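Local coordinates for glutamate--tRNA ligase (Methanothermobacter thermautotrophicus, PDB 3AII), which probably attaches glutamate to tRNA(Glu) in two steps, activating the amino acid with ATP and then transferring it to the acceptor end, at residues A537-D540 / G545-F548; V252-V257 / M274-A279; A116-H121 / K370-I375. One frame throughout, in Å; residues are numbered along the deposited sequence.

Interaction 1: residues A537-D540 / G545-F548; sequences ARLD and GMVF
Leu539 and Phe548 form the apolar centre of a beta hairpin, the one made by strands 535-541 and 546-552 in the anticodon-binding part of the synthetase. The two residues are an antiparallel non-hydrogen-bonded pair with their side chains on one side of the sheet, so that a methyl group can settle on a ring: Leu539 CD1 lies over one face of the Phe548 ring, 3.9 Å from its centroid, in a CH-pi contact. With CG anti to the backbone N (chi1 -178°), Leu539 also brings CD1 to within 3.9 Å of Met546 CB, while at the root of the ring Ala537 CB meets Phe548 CB. Leu523, Val504 and Ile516 add to this core.

Outward, the backbones take over. Phe548 CA makes a CA-H...O contact of 3.2 Å with Arg538 O, and Asp540 N donates to Val547 O at 2.8 Å. At the polar edge Arg538 turns away from the partner strand. Its NH1 pairs with Asp526, and Asp540 OD2 is shared with Arg360 NE. The salt bridge from Arg538 NH2 to Asp540 OD2, 3.0 Å long and almost straight, lies in the guanidinium plane and uses the anti lone pair of OD2.

Interaction 2: residues V252-V257 / M274-A279; sequences VSMRIV and MNFSVA
Phe276 of helix 274-284 packs against Ser253 and Met254, two neighbours on strand 252-256 that together form a classic beta bulge. Both face Val235 on the adjacent strand, in an antiparallel four-stranded sheet of the catalytic domain. The first shell is small and apolar. Ser253 CB approaches Phe276 CB to 3.7 Å and continues onto the ring, lying 3.9 Å from Phe276 CG; Ser253 offers its methylene here, not its hydroxyl. Further out on the phenylalanine, Met254 CE reaches Phe276 CE2 at 3.9 Å. Both approaches to the ring are oblique, and no hydrogen bond joins the two segments.

Torsions explain how the groups arrive. A chi1 of -179° swings the Phe276 ring to the side opposite the backbone N, which carries it past Ser253 CB and puts CE2 beside Met254 CE. The Met254 chain bends at chi2 (-73°), and this fold brings its terminal methyl nearer the helix than the direction of its CB would suggest. An alanine in place of Phe276 would remove the whole ring and is likely to leave Met254 CE without its aromatic neighbour and open a gap between strand and helix.

A second shell sets these groups in place. Thr179 of helix 172-184 touches both Met254 and Phe276, and Tyr175 of the same helix also packs on Met254. Backbone hydrogen bonds tie Ser253 to Val235 of strand 234-237 and to Met273, just ahead of the helix, so the bulge is linked to the start of its partner. Asn275 ND2, bonded to Gln303, connects this turn to helix 299-310. Within the first turn itself, Val278 N donates to Met274 O at 2.8 Å, and Ser277 OG adds a weak bond of 3.3 Å to that same Met274 O.

Interaction 3: residues A116-H121 / K370-I375; sequences AAILNH and KLMVEI
A helix-helix crossing joins helix 111-126, whose first residues belong to the predicted HIGH motif of class I synthetases, to helix 365-375, far along the chain. The segment axes come within 9.4 Å and cross at -65°. At the centre, Ile118 and Met372 meet at about a right angle: Ile118 CD1 presses on Met372 CG at 3.7 Å, while Ile118 CG2 lies 4.0 Å from Met372 CB. The isoleucine straddles the root of the methionine with both branches. Beyond CG the Met372 chain bends at chi2 (-49°), so its end leads away from segment 116-121, although the residue also touches Ile111 and Arg115 of the same helix.

On the flanks, Ile118 CG2 makes a looser contact with Val373 CG2 at 4.2 Å, and Leu119 CD2 approaches the backbone oxygen Met372 O at 3.8 Å. Helix 111-126 carries its own polar feature: Asn120 ND2 donates to Ala116 O at 2.7 Å, from the face of the carbonyl plane opposite to Asn120 N, and bonds to Leu291 O as well. Across the crossing, no hydrogen bond or salt bridge ties the segments, which implies that shape and apolar burial hold them together here.

Overall arrangement
The three contacts illustrate how one elongated synthetase uses different kinds of joint. Interactions 2 and 3 belong to the catalytic domain, with centres about 29 Å apart: helix 111-126 comes first, the strand and helix of interaction 2 follow, and helix 365-375 then returns to close interaction 3. Interaction 1 comes last, in the anticodon-binding region, as a local hairpin. Its centre lies about 47 Å from that of interaction 2, the two being on opposite sides of the chain's centre, and about 30 Å from that of interaction 3. None touches another. Local sheet pairing thus builds part of the anticodon-binding region, while in the catalytic domain interaction 3 joins segments 249 residues apart.

Interaction 1: residues A537-D540 / G545-F548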
# COMPACT_ATOMS: atom_id res chain seq x y z
N ALA A 537 15.83 0.58 -10.71
CA ALA A 537 14.61 0.96 -11.42
C ALA A 537 14.02 -0.22 -12.16
O ALA A 537 14.74 -1.11 -12.61
CB ALA A 537 14.90 2.11 -12.40
N ARG A 538 12.70 -0.21 -12.32
CA ARG A 538 12.03 -1.27 -13.05
C ARG A 538 11.71 -0.80 -14.47
O ARG A 538 11.23 0.33 -14.65
CB ARG A 538 10.73 -1.66 -12.32
CG ARG A 538 9.87 -2.64 -13.11
CD ARG A 538 8.56 -2.98 -12.36
NE ARG A 538 7.60 -3.50 -13.34
CZ ARG A 538 6.88 -2.72 -14.15
NH1 ARG A 538 6.09 -3.26 -15.05
NH2 ARG A 538 6.96 -1.40 -14.05
N LEU A 539 11.97 -1.65 -15.46
CA LEU A 539 11.60 -1.34 -16.84
C LEU A 539 10.08 -1.48 -17.02
O LEU A 539 9.52 -2.57 -16.84
CB LEU A 539 12.34 -2.24 -17.83
CG LEU A 539 12.00 -1.91 -19.30
CD1 LEU A 539 12.47 -0.50 -19.67
CD2 LEU A 539 12.63 -2.93 -20.25
N ASP A 540 9.44 -0.38 -17.39
CA ASP A 540 7.98 -0.31 -17.45
C ASP A 540 7.47 -0.45 -18.88
O ASP A 540 6.40 -1.02 -19.12
CB ASP A 540 7.51 1.01 -16.83
CG ASP A 540 5.99 1.09 -16.71
OD1 ASP A 540 5.38 1.86 -17.48
OD2 ASP A 540 5.42 0.37 -15.86
N GLY A 545 12.83 3.72 -27.09
CA GLY A 545 12.64 4.64 -25.98
C GLY A 545 12.19 3.90 -24.74
O GLY A 545 11.02 3.93 -24.38
N MET A 546 13.14 3.24 -24.09
CA MET A 546 12.86 2.56 -22.83
C MET A 546 12.39 3.54 -21.74
O MET A 546 12.93 4.63 -21.58
CB MET A 546 14.12 1.84 -22.35
CG MET A 546 14.39 0.55 -23.07
SD MET A 546 16.04 -0.03 -22.62
CE MET A 546 17.00 0.53 -24.01
N VAL A 547 11.38 3.13 -20.99
CA VAL A 547 10.94 3.91 -19.85
C VAL A 547 11.05 3.08 -18.57
O VAL A 547 10.44 2.02 -18.46
CB VAL A 547 9.49 4.38 -20.02
CG1 VAL A 547 9.06 5.20 -18.83
CG2 VAL A 547 9.37 5.18 -21.32
N PHE A 548 11.83 3.58 -17.61
CA PHE A 548 11.99 2.94 -16.31
C PHE A 548 11.25 3.74 -15.26
O PHE A 548 11.11 4.96 -15.40
CB PHE A 548 13.46 2.93 -15.89
CG PHE A 548 14.36 2.12 -16.78
CD1 PHE A 548 14.94 2.69 -17.90
CD2 PHE A 548 14.64 0.79 -16.49
CE1 PHE A 548 15.79 1.96 -18.72
CE2 PHE A 548 15.47 0.04 -17.31
CZ PHE A 548 16.05 0.63 -18.43

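Interaction 2: residues V252-V257 / M274-A279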
# COMPACT_ATOMS: atom_id res chain seq x y z
N VAL A 252 -24.89 4.18 17.53
CA VAL A 252 -25.76 3.85 16.40
C VAL A 252 -25.31 2.60 15.63
O VAL A 252 -24.17 2.52 15.17
CB VAL A 252 -25.83 5.03 15.41
CG1 VAL A 252 -26.61 4.65 14.17
CG2 VAL A 252 -26.47 6.23 16.08
N SER A 253 -26.22 1.64 15.50
CA SER A 253 -25.94 0.40 14.78
C SER A 253 -26.50 0.36 13.37
O SER A 253 -25.99 -0.37 12.52
CB SER A 253 -26.44 -0.81 15.56
OG SER A 253 -27.85 -0.77 15.74
N MET A 254 -27.58 1.11 13.11
CA MET A 254 -28.22 1.13 11.78
C MET A 254 -28.65 2.53 11.42
O MET A 254 -29.20 3.24 12.27
CB MET A 254 -29.49 0.27 11.75
CG MET A 254 -29.32 -1.22 11.80
SD MET A 254 -28.70 -1.80 10.18
CE MET A 254 -28.72 -3.57 10.38
N ARG A 255 -28.45 2.91 10.16
CA ARG A 255 -28.88 4.22 9.67
C ARG A 255 -29.58 4.08 8.33
O ARG A 255 -29.49 3.04 7.68
CB ARG A 255 -27.70 5.17 9.54
CG ARG A 255 -26.63 4.66 8.59
CD ARG A 255 -25.49 5.63 8.40
NE ARG A 255 -24.58 5.17 7.37
CZ ARG A 255 -23.45 5.78 7.04
NH1 ARG A 255 -22.67 5.29 6.08
NH2 ARG A 255 -23.10 6.89 7.68
N ILE A 256 -30.26 5.14 7.92
CA ILE A 256 -30.94 5.15 6.63
C ILE A 256 -30.11 5.99 5.67
O ILE A 256 -29.75 7.11 5.99
CB ILE A 256 -32.35 5.77 6.76
CG1 ILE A 256 -33.20 4.98 7.76
CG2 ILE A 256 -33.02 5.81 5.39
CD1 ILE A 256 -34.48 5.69 8.21
N VAL A 257 -29.80 5.43 4.50
CA VAL A 257 -29.01 6.13 3.49
C VAL A 257 -29.69 5.96 2.15
O VAL A 257 -29.93 4.83 1.71
CB VAL A 257 -27.58 5.55 3.37
CG1 VAL A 257 -26.75 6.33 2.33
CG2 VAL A 257 -26.90 5.53 4.73
N MET A 274 -20.31 0.31 11.12
CA MET A 274 -19.17 -0.59 11.20
C MET A 274 -19.14 -1.45 12.47
O MET A 274 -18.94 -2.67 12.41
CB MET A 274 -17.87 0.20 11.02
CG MET A 274 -16.75 -0.60 10.38
SD MET A 274 -15.29 -0.59 11.42
CE MET A 274 -16.09 -0.89 12.98
N ASN A 275 -19.33 -0.83 13.63
CA ASN A 275 -19.21 -1.61 14.86
C ASN A 275 -20.25 -2.71 15.02
O ASN A 275 -19.99 -3.71 15.68
CB ASN A 275 -19.18 -0.69 16.09
CG ASN A 275 -17.84 -0.00 16.24
OD1 ASN A 275 -17.74 1.23 16.27
ND2 ASN A 275 -16.79 -0.80 16.30
N PHE A 276 -21.42 -2.53 14.40
CA PHE A 276 -22.44 -3.56 14.41
C PHE A 276 -22.10 -4.68 13.43
O PHE A 276 -22.10 -5.86 13.79
CB PHE A 276 -23.84 -2.99 14.08
CG PHE A 276 -24.94 -4.05 14.11
CD1 PHE A 276 -25.40 -4.57 15.30
CD2 PHE A 276 -25.49 -4.52 12.92
CE1 PHE A 276 -26.40 -5.55 15.31
CE2 PHE A 276 -26.47 -5.50 12.91
CZ PHE A 276 -26.95 -6.00 14.12
N SER A 277 -21.85 -4.33 12.17
CA SER A 277 -21.58 -5.36 11.17
C SER A 277 -20.31 -6.14 11.48
O SER A 277 -20.27 -7.35 11.26
CB SER A 277 -21.52 -4.77 9.76
OG SER A 277 -20.46 -3.82 9.68
N VAL A 278 -19.30 -5.46 12.03
CA VAL A 278 -18.04 -6.14 12.37
C VAL A 278 -18.28 -7.19 13.47
O VAL A 278 -17.84 -8.34 13.36
CB VAL A 278 -16.95 -5.12 12.79
CG1 VAL A 278 -15.78 -5.82 13.48
CG2 VAL A 278 -16.46 -4.35 11.59
N ALA A 279 -18.98 -6.80 14.53
CA ALA A 279 -19.26 -7.72 15.63
C ALA A 279 -20.09 -8.90 15.16
O ALA A 279 -19.79 -10.05 15.49
CB ALA A 279 -19.98 -7.00 16.77

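Interaction 3: residues A116-H121 / K370-I375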
# COMPACT_ATOMS: atom_id res chain seq x y z
N ALA A 116 -1.72 -4.96 8.21
CA ALA A 116 -2.79 -5.82 8.73
C ALA A 116 -2.86 -7.14 7.98
O ALA A 116 -3.05 -8.20 8.58
CB ALA A 116 -4.14 -5.10 8.66
N ALA A 117 -2.70 -7.07 6.67
CA ALA A 117 -2.80 -8.27 5.85
C ALA A 117 -1.67 -9.25 6.17
O ALA A 117 -1.90 -10.44 6.38
CB ALA A 117 -2.77 -7.90 4.38
N ILE A 118 -0.46 -8.71 6.22
CA ILE A 118 0.71 -9.54 6.50
C ILE A 118 0.65 -10.15 7.91
O ILE A 118 0.87 -11.34 8.08
CB ILE A 118 2.01 -8.73 6.32
CG1 ILE A 118 2.23 -8.44 4.83
CG2 ILE A 118 3.21 -9.49 6.89
CD1 ILE A 118 3.08 -7.24 4.57
N LEU A 119 0.34 -9.33 8.91
CA LEU A 119 0.34 -9.84 10.28
C LEU A 119 -0.72 -10.93 10.45
O LEU A 119 -0.45 -11.98 11.04
CB LEU A 119 0.12 -8.69 11.28
CG LEU A 119 1.29 -7.71 11.34
CD1 LEU A 119 0.95 -6.51 12.21
CD2 LEU A 119 2.53 -8.43 11.85
N ASN A 120 -1.91 -10.69 9.93
CA ASN A 120 -2.96 -11.69 10.06
C ASN A 120 -2.63 -12.96 9.31
O ASN A 120 -2.90 -14.07 9.78
CB ASN A 120 -4.30 -11.11 9.62
CG ASN A 120 -4.92 -10.26 10.69
OD1 ASN A 120 -5.48 -10.78 11.66
ND2 ASN A 120 -4.81 -8.95 10.55
N HIS A 121 -2.03 -12.80 8.14
CA HIS A 121 -1.58 -13.95 7.37
C HIS A 121 -0.48 -14.72 8.11
O HIS A 121 -0.54 -15.94 8.22
CB HIS A 121 -1.13 -13.52 5.98
CG HIS A 121 -0.48 -14.61 5.19
ND1 HIS A 121 -1.12 -15.78 4.87
CD2 HIS A 121 0.76 -14.69 4.66
CE1 HIS A 121 -0.30 -16.55 4.17
NE2 HIS A 121 0.85 -15.91 4.03
N LYS A 370 8.91 -8.39 5.12
CA LYS A 370 9.98 -8.39 6.11
C LYS A 370 9.87 -7.21 7.07
O LYS A 370 10.06 -7.37 8.28
CB LYS A 370 11.37 -8.42 5.44
CG LYS A 370 12.51 -8.36 6.45
CD LYS A 370 13.84 -8.80 5.87
CE LYS A 370 14.94 -8.66 6.92
NZ LYS A 370 16.23 -9.28 6.50
N LEU A 371 9.54 -6.04 6.53
CA LEU A 371 9.37 -4.84 7.33
C LEU A 371 8.28 -5.06 8.37
O LEU A 371 8.50 -4.87 9.57
CB LEU A 371 8.98 -3.66 6.45
CG LEU A 371 8.66 -2.38 7.23
CD1 LEU A 371 9.90 -1.88 7.95
CD2 LEU A 371 8.10 -1.31 6.32
N MET A 372 7.11 -5.48 7.91
CA MET A 372 5.97 -5.65 8.82
C MET A 372 6.20 -6.72 9.87
O MET A 372 5.74 -6.58 11.01
CB MET A 372 4.69 -5.94 8.04
CG MET A 372 4.33 -4.83 7.06
SD MET A 372 4.38 -3.20 7.83
CE MET A 372 3.70 -2.18 6.52
N VAL A 373 6.89 -7.79 9.50
CA VAL A 373 7.19 -8.86 10.44
C VAL A 373 8.14 -8.39 11.53
O VAL A 373 7.92 -8.67 12.71
CB VAL A 373 7.78 -10.09 9.73
CG1 VAL A 373 8.40 -11.04 10.75
CG2 VAL A 373 6.71 -10.80 8.91
N GLU A 374 9.18 -7.66 11.14
CA GLU A 374 10.18 -7.22 12.12
C GLU A 374 9.64 -6.14 13.05
O GLU A 374 10.07 -6.03 14.20
CB GLU A 374 11.50 -6.81 11.45
CG GLU A 374 11.54 -5.41 10.86
CD GLU A 374 12.84 -5.13 10.10
OE1 GLU A 374 13.65 -6.07 9.92
OE2 GLU A 374 13.05 -3.98 9.68
N ILE A 375 8.69 -5.34 12.57
CA ILE A 375 7.98 -4.40 13.44
C ILE A 375 7.01 -5.13 14.38
O ILE A 375 6.84 -4.73 15.53
CB ILE A 375 7.22 -3.33 12.63
CG1 ILE A 375 8.20 -2.40 11.93
CG2 ILE A 375 6.28 -2.54 13.54
CD1 ILE A 375 7.54 -1.40 11.00